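Long-range contact in 'Carboxyl esterase 2 (Tuber melanosporum Mel28, PDB 5MIF), which probably hydrolyses carboxylic esters, as an alpha/beta-hydrolase-fold carboxylesterase of a mycorrhizal truffle fungus: residues A[123-128]-A[145-150]. Residues are numbered along the deposited sequence; the frame is centred on the assembly and turned at random.
Sequences GGPKSY and FVDYTL
F145 and D147 both carry CG anti to the backbone N (chi1 -174° and -164°), which puts each CG beside the carbonyl carbon, on side chains that leave strand 142-147 toward the loop 123-128. In this alpha/beta hydrolase fold the loop follows strand 109-115 and leads into helix 129-139, with Y128 at its N-cap position. F145 meets the loop with the far end of its ring: CE1 lies 3.4 Å from P125 N, while CZ is 3.5 Å from the carbonyl carbon of G124, so the ring rests against the G124–P125 peptide. On the other side of its tip, CE2 approaches Y128 CB at 3.8 Å. An alanine in place of F145 would probably open a gap beside the G124–P125 peptide and remove the ring that Y128 CB packs on. The H116 ring also meets the phenyl ring, and Y95 touches the F145 side chain.

Y128 meets F145 chiefly through CB; its hydroxyl OH is hydrogen-bonded to D189 OD2, near a probable Ser-His-Asp triad. Beside F145, the side chains of P125 and D147 cross at about a right angle, with P125 CD 3.7 Å from D147 OD2. At the backbone angles of G123 a CB would collide with the carbonyl O of the residue before it, which by itself calls for glycine. Its own carbonyl O faces L150, whose CD1 comes within 3.8 Å. No direct hydrogen bond joins the two segments. Instead, a water bridges them by hydrogen bonds, 2.7 Å from both G123 O and D147 OD1.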
loop_
_atom_site.group_PDB
_atom_site.type_symbol
_atom_site.label_atom_id
_atom_site.label_comp_id
_atom_site.label_asym_id
_atom_site.label_seq_id
_atom_site.Cartn_x
_atom_site.Cartn_y
_atom_site.Cartn_z
ATOM N N GLY A 123 -2.809 16.440 20.302
ATOM C CA GLY A 123 -3.698 15.404 19.821
ATOM C C GLY A 123 -4.675 14.956 20.885
ATOM O O GLY A 123 -4.540 15.319 22.056
ATOM N N GLY A 124 -5.656 14.164 20.467
ATOM C CA GLY A 124 -6.707 13.674 21.336
ATOM C C GLY A 124 -7.859 13.282 20.434
ATOM O O GLY A 124 -7.700 13.284 19.212
ATOM N N PRO A 125 -9.021 12.964 21.016
ATOM C CA PRO A 125 -10.151 12.469 20.220
ATOM C C PRO A 125 -10.643 13.451 19.156
ATOM O O PRO A 125 -11.126 12.999 18.117
ATOM C CB PRO A 125 -11.239 12.218 21.270
ATOM C CG PRO A 125 -10.851 13.085 22.447
ATOM C CD PRO A 125 -9.353 13.075 22.448
ATOM N N LYS A 126 -10.506 14.757 19.380
ATOM C CA LYS A 126 -11.035 15.742 18.432
ATOM C C LYS A 126 -10.237 15.790 17.143
ATOM O O LYS A 126 -10.793 15.702 16.048
ATOM C CB LYS A 126 -11.076 17.147 19.053
ATOM C CG LYS A 126 -12.038 17.332 20.233
ATOM C CD LYS A 126 -11.952 18.784 20.756
ATOM C CE LYS A 126 -13.268 19.299 21.319
ATOM N NZ LYS A 126 -13.380 19.190 22.798
ATOM N N SER A 127 -8.927 15.938 17.274
ATOM C CA SER A 127 -8.064 16.067 16.117
ATOM C C SER A 127 -7.967 14.770 15.332
ATOM O O SER A 127 -7.563 14.777 14.173
ATOM C CB SER A 127 -6.676 16.543 16.538
ATOM O OG SER A 127 -6.177 15.751 17.596
ATOM N N TYR A 128 -8.308 13.662 15.982
ATOM C CA TYR A 128 -8.228 12.352 15.346
ATOM C C TYR A 128 -9.591 11.803 14.950
ATOM O O TYR A 128 -9.702 10.632 14.602
ATOM C CB TYR A 128 -7.488 11.373 16.266
ATOM C CG TYR A 128 -5.996 11.478 16.057
ATOM C CD1 TYR A 128 -5.268 12.528 16.624
ATOM C CD2 TYR A 128 -5.314 10.554 15.262
ATOM C CE1 TYR A 128 -3.909 12.651 16.416
ATOM C CE2 TYR A 128 -3.943 10.666 15.052
ATOM C CZ TYR A 128 -3.247 11.719 15.632
ATOM O OH TYR A 128 -1.892 11.849 15.418
ATOM N N PHE A 145 -9.709 4.275 22.020
ATOM C CA PHE A 145 -8.818 5.410 21.806
ATOM C C PHE A 145 -8.289 5.915 23.155
ATOM O O PHE A 145 -9.052 6.437 23.981
ATOM C CB PHE A 145 -9.570 6.513 21.056
ATOM C CG PHE A 145 -8.720 7.681 20.655
ATOM C CD1 PHE A 145 -8.536 8.755 21.523
ATOM C CD2 PHE A 145 -8.139 7.728 19.410
ATOM C CE1 PHE A 145 -7.763 9.851 21.153
ATOM C CE2 PHE A 145 -7.358 8.822 19.025
ATOM C CZ PHE A 145 -7.175 9.890 19.898
ATOM N N VAL A 146 -6.989 5.738 23.385
ATOM C CA VAL A 146 -6.395 6.099 24.665
ATOM C C VAL A 146 -5.966 7.564 24.673
ATOM O O VAL A 146 -5.103 7.973 23.906
ATOM C CB VAL A 146 -5.198 5.216 24.994
ATOM C CG1 VAL A 146 -4.625 5.622 26.347
ATOM C CG2 VAL A 146 -5.625 3.747 25.009
ATOM N N ASP A 147 -6.598 8.349 25.536
ATOM C CA ASP A 147 -6.311 9.776 25.637
ATOM C C ASP A 147 -5.291 10.014 26.745
ATOM O O ASP A 147 -5.606 10.573 27.796
ATOM C CB ASP A 147 -7.621 10.546 25.887
ATOM C CG ASP A 147 -7.500 12.045 25.621
ATOM O OD1 ASP A 147 -6.507 12.503 25.012
ATOM O OD2 ASP A 147 -8.433 12.771 26.009
ATOM N N TYR A 148 -4.067 9.556 26.512
ATOM C CA TYR A 148 -3.010 9.603 27.517
ATOM C C TYR A 148 -2.589 11.058 27.822
ATOM O O TYR A 148 -2.836 11.972 27.024
ATOM C CB TYR A 148 -1.806 8.783 27.041
ATOM C CG TYR A 148 -1.289 9.248 25.697
ATOM C CD1 TYR A 148 -0.343 10.256 25.610
ATOM C CD2 TYR A 148 -1.767 8.690 24.511
ATOM C CE1 TYR A 148 0.134 10.690 24.386
ATOM C CE2 TYR A 148 -1.300 9.126 23.272
ATOM C CZ TYR A 148 -0.355 10.124 23.218
ATOM O OH TYR A 148 0.118 10.564 21.993
ATOM N N THR A 149 -1.935 11.267 28.958
ATOM C CA THR A 149 -1.525 12.613 29.354
ATOM C C THR A 149 -0.392 13.146 28.472
ATOM O O THR A 149 0.574 12.435 28.178
ATOM C CB THR A 149 -1.069 12.638 30.816
ATOM O OG1 THR A 149 -2.096 12.071 31.634
ATOM C CG2 THR A 149 -0.784 14.066 31.262
ATOM N N LEU A 150 -0.514 14.398 28.050
ATOM C CA LEU A 150 0.452 15.001 27.137
ATOM C C LEU A 150 1.656 15.629 27.853
ATOM O O LEU A 150 1.562 16.033 29.009
ATOM C CB LEU A 150 -0.258 16.049 26.281
ATOM C CG LEU A 150 -1.442 15.454 25.504
ATOM C CD1 LEU A 150 -2.321 16.515 24.864
ATOM C CD2 LEU A 150 -0.929 14.513 24.421
HETATM O O HOH W 1 -5.706 15.043 24.442
#